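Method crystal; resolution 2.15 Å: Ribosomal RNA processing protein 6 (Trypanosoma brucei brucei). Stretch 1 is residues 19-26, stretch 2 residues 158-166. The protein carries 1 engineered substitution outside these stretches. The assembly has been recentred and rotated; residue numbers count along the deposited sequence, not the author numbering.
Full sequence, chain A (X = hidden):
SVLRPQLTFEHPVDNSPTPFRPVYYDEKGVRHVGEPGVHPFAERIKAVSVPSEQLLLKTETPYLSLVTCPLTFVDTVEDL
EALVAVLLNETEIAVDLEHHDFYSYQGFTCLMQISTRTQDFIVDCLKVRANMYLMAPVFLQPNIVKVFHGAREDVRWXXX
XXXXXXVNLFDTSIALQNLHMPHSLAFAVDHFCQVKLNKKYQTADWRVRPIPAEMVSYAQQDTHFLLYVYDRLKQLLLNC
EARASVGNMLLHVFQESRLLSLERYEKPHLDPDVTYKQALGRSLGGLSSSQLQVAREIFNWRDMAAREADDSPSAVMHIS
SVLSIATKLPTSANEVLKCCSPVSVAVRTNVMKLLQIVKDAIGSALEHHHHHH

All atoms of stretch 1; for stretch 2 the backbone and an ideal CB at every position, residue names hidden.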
# COMPACT_ATOMS: atom_id res chain seq x y z
N PRO A 19 14.93 8.03 -8.51
CA PRO A 19 13.75 7.32 -9.03
C PRO A 19 13.76 5.82 -8.71
O PRO A 19 14.83 5.20 -8.68
CB PRO A 19 13.83 7.57 -10.54
CG PRO A 19 14.59 8.83 -10.67
CD PRO A 19 15.61 8.80 -9.57
N PHE A 20 12.56 5.24 -8.45
CA PHE A 20 12.41 3.82 -8.13
C PHE A 20 12.89 2.93 -9.26
O PHE A 20 12.48 3.13 -10.40
CB PHE A 20 10.96 3.48 -7.70
CG PHE A 20 10.66 2.02 -7.45
CD1 PHE A 20 11.14 1.37 -6.32
CD2 PHE A 20 9.88 1.29 -8.35
CE1 PHE A 20 10.86 0.01 -6.09
CE2 PHE A 20 9.57 -0.06 -8.10
CZ PHE A 20 10.08 -0.69 -6.98
N ARG A 21 13.77 1.97 -8.96
CA ARG A 21 14.25 1.00 -9.94
C ARG A 21 13.78 -0.38 -9.46
O ARG A 21 14.20 -0.83 -8.39
CB ARG A 21 15.78 1.02 -10.07
CG ARG A 21 16.26 0.11 -11.20
CD ARG A 21 17.77 -0.06 -11.24
NE ARG A 21 18.48 1.18 -11.55
CZ ARG A 21 18.73 1.61 -12.78
NH1 ARG A 21 18.34 0.90 -13.84
NH2 ARG A 21 19.38 2.76 -12.97
N PRO A 22 12.87 -1.03 -10.20
CA PRO A 22 12.35 -2.32 -9.72
C PRO A 22 13.26 -3.51 -9.96
O PRO A 22 13.82 -3.64 -11.04
CB PRO A 22 11.03 -2.47 -10.49
CG PRO A 22 11.25 -1.73 -11.74
CD PRO A 22 12.20 -0.61 -11.45
N VAL A 23 13.41 -4.36 -8.95
CA VAL A 23 14.11 -5.64 -9.02
C VAL A 23 12.93 -6.61 -8.99
O VAL A 23 12.07 -6.48 -8.11
CB VAL A 23 15.10 -5.89 -7.85
CG1 VAL A 23 15.64 -7.32 -7.89
CG2 VAL A 23 16.26 -4.89 -7.89
N TYR A 24 12.83 -7.51 -9.98
CA TYR A 24 11.67 -8.40 -10.05
C TYR A 24 11.99 -9.77 -10.67
O TYR A 24 12.94 -9.91 -11.46
CB TYR A 24 10.53 -7.71 -10.85
CG TYR A 24 10.90 -7.48 -12.30
CD1 TYR A 24 11.74 -6.42 -12.66
CD2 TYR A 24 10.51 -8.37 -13.29
CE1 TYR A 24 12.18 -6.27 -13.97
CE2 TYR A 24 10.88 -8.18 -14.62
CZ TYR A 24 11.74 -7.15 -14.95
OH TYR A 24 12.14 -6.99 -16.25
N TYR A 25 11.12 -10.75 -10.39
CA TYR A 25 11.21 -12.10 -10.89
C TYR A 25 10.11 -12.44 -11.90
O TYR A 25 8.96 -12.02 -11.75
CB TYR A 25 11.20 -13.08 -9.72
CG TYR A 25 12.47 -13.06 -8.90
CD1 TYR A 25 12.74 -12.02 -8.02
CD2 TYR A 25 13.39 -14.11 -8.98
CE1 TYR A 25 13.90 -12.01 -7.24
CE2 TYR A 25 14.53 -14.13 -8.19
CZ TYR A 25 14.79 -13.07 -7.33
OH TYR A 25 15.93 -13.09 -6.56
N ASP A 26 10.46 -13.25 -12.89
CA ASP A 26 9.46 -13.68 -13.88
C ASP A 26 8.78 -14.97 -13.37
O ASP A 26 8.99 -15.34 -12.21
CB ASP A 26 10.08 -13.84 -15.28
CG ASP A 26 11.29 -14.76 -15.36
OD1 ASP A 26 11.42 -15.67 -14.50
OD2 ASP A 26 12.15 -14.54 -16.26
N UNK A 158 2.71 -3.83 -4.13
CA UNK A 158 3.24 -5.09 -4.67
C UNK A 158 4.56 -4.86 -5.38
O UNK A 158 5.46 -5.68 -5.27
CB UNK A 158 2.24 -5.73 -5.63
N UNK A 159 4.67 -3.73 -6.07
CA UNK A 159 5.88 -3.36 -6.79
C UNK A 159 6.98 -2.96 -5.83
O UNK A 159 8.05 -3.56 -5.83
CB UNK A 159 5.60 -2.22 -7.77
N UNK A 160 6.73 -1.95 -5.02
CA UNK A 160 7.67 -1.42 -4.03
C UNK A 160 8.30 -2.52 -3.19
O UNK A 160 9.53 -2.56 -3.05
CB UNK A 160 6.96 -0.42 -3.12
N UNK A 161 7.46 -3.40 -2.63
CA UNK A 161 7.92 -4.40 -1.67
C UNK A 161 8.38 -5.70 -2.25
O UNK A 161 9.23 -6.33 -1.64
CB UNK A 161 6.80 -4.70 -0.67
N UNK A 162 7.77 -6.17 -3.34
CA UNK A 162 8.06 -7.52 -3.82
C UNK A 162 8.36 -7.71 -5.32
O UNK A 162 8.47 -8.86 -5.75
CB UNK A 162 6.86 -8.41 -3.46
N UNK A 163 8.37 -6.64 -6.10
CA UNK A 163 8.52 -6.74 -7.55
C UNK A 163 7.42 -7.60 -8.17
O UNK A 163 7.68 -8.33 -9.13
CB UNK A 163 9.89 -7.32 -7.90
N UNK A 164 6.17 -7.51 -7.62
CA UNK A 164 4.99 -8.23 -8.09
C UNK A 164 4.07 -7.35 -8.95
O UNK A 164 3.80 -6.19 -8.61
CB UNK A 164 4.21 -8.78 -6.89
N UNK A 165 3.60 -7.92 -10.08
CA UNK A 165 2.78 -7.29 -11.11
C UNK A 165 1.60 -8.19 -11.51
O UNK A 165 1.75 -9.41 -11.67
CB UNK A 165 3.64 -6.96 -12.34
N UNK A 166 0.42 -7.55 -11.71
CA UNK A 166 -0.84 -8.23 -11.98
C UNK A 166 -1.23 -8.25 -13.46
O UNK A 166 -1.50 -7.22 -14.06
CB UNK A 166 -1.96 -7.56 -11.17

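Stretch 2 opens with the end of a helix; from 164 its backbone angles are extended.

Position 158 is helical, and nothing of stretch 1 lies within 5.5 Å of its ideal CB. The residue is Leu158. Its O accepts backbone hydrogen bonds from the N atoms of positions 162 and 164.

At position 159 CA-to-CB points sideways, and the ideal CB is 4.5 Å from Phe20 CE2. An aliphatic side chain would suit, as would a longer polar one that passes the ring. The residue is Gln159. Its side-chain OE1 and NE2 are hydrogen-bonded elsewhere in the structure. Its backbone also meets the ring: Gln159 O is 3.7 Å from Phe20 CZ.

At position 160 CA-to-CB points away, although the ideal CB is still 4.9 Å from Phe20 CE1. The ring approaches the backbone, so many side chains would fit, long polar ones included. The residue is Lys160. Lys160 CA lies 3.9 Å from Phe20 CZ, and NZ is hydrogen-bonded elsewhere in the structure.

Positions 161 and 162 both point away, with no part of stretch 1 within 5.5 Å of either ideal CB. Stretch 1 does not choose between polar and apolar here. The residues are Asp161 and Phe162.

Position 163 is the most restricted. Its phi/psi of 58/37 favours glycine by itself. An ideal CB would also be 2.3 Å from Val23 O and 3.0 Å from Tyr24 CA, both clashes. Only glycine suits, and the residue is Gly163. The strand can therefore come close: Gly163 CA makes a CA-H...O contact with Val23 O at 3.6 Å, and Gly163 O is 3.4 Å from Tyr24 CB. No direct hydrogen bond joins the stretches. Two waters serve instead. Water 1 donates to Gly163 O and Tyr25 O; water 2 donates to Gly163 O and accepts from Tyr25 N.

Position 164 points away from the strand and could hold many side chains. It is Leu164. Its end comes nearer but makes no contact with stretch 1.

At position 165 CA-to-CB points toward stretch 1, but nothing lies within 5.5 Å of the ideal CB. A short side chain would leave the gap unspanned. A long apolar or aromatic one could reach Pro22 and Tyr24. The residue is Tyr165, with chi1 m. Tyr165 OH is 3.3 Å from Pro22 CB, and Tyr24 CB packs at the ring edge, 3.9 Å from Tyr165 CE1.

Position 166, out of reach, is Ile166.

Stretch 2 (158-166) LQKDFGLYI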
# COMPACT_ATOMS: atom_id res chain seq x y z
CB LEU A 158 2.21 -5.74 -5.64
CG LEU A 158 0.98 -6.47 -5.03
CD1 LEU A 158 0.07 -7.00 -6.13
CD2 LEU A 158 1.40 -7.63 -4.20
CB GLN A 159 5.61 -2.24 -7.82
CG GLN A 159 4.60 -2.65 -8.89
CD GLN A 159 4.29 -1.52 -9.83
OE1 GLN A 159 5.10 -0.61 -10.05
NE2 GLN A 159 3.13 -1.59 -10.46
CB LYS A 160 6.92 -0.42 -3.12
CG LYS A 160 7.63 -0.02 -1.81
CD LYS A 160 6.75 0.92 -0.93
CE LYS A 160 5.52 0.27 -0.25
NZ LYS A 160 4.62 1.29 0.36
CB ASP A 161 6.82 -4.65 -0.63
CG ASP A 161 6.58 -3.45 0.28
OD1 ASP A 161 7.54 -3.01 0.93
OD2 ASP A 161 5.41 -2.97 0.36
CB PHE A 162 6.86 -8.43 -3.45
CG PHE A 162 6.18 -8.17 -2.13
CD1 PHE A 162 6.85 -8.38 -0.92
CD2 PHE A 162 4.83 -7.83 -2.08
CE1 PHE A 162 6.20 -8.17 0.31
CE2 PHE A 162 4.18 -7.62 -0.86
CZ PHE A 162 4.87 -7.81 0.33
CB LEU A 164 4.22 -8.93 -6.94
CG LEU A 164 4.95 -10.09 -6.26
CD1 LEU A 164 4.19 -10.60 -5.04
CD2 LEU A 164 5.17 -11.23 -7.22
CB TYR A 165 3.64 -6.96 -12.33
CG TYR A 165 4.82 -6.06 -12.01
CD1 TYR A 165 6.04 -6.59 -11.59
CD2 TYR A 165 4.71 -4.68 -12.12
CE1 TYR A 165 7.12 -5.77 -11.28
CE2 TYR A 165 5.79 -3.85 -11.85
CZ TYR A 165 6.98 -4.39 -11.39
OH TYR A 165 8.03 -3.57 -11.11
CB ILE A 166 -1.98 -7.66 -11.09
CG1 ILE A 166 -1.49 -7.39 -9.65
CG2 ILE A 166 -3.16 -8.63 -11.07
CD1 ILE A 166 -2.19 -6.16 -8.94
O HOH W 1 6.92 -10.23 -10.98
O HOH W 2 9.34 -10.35 -8.16
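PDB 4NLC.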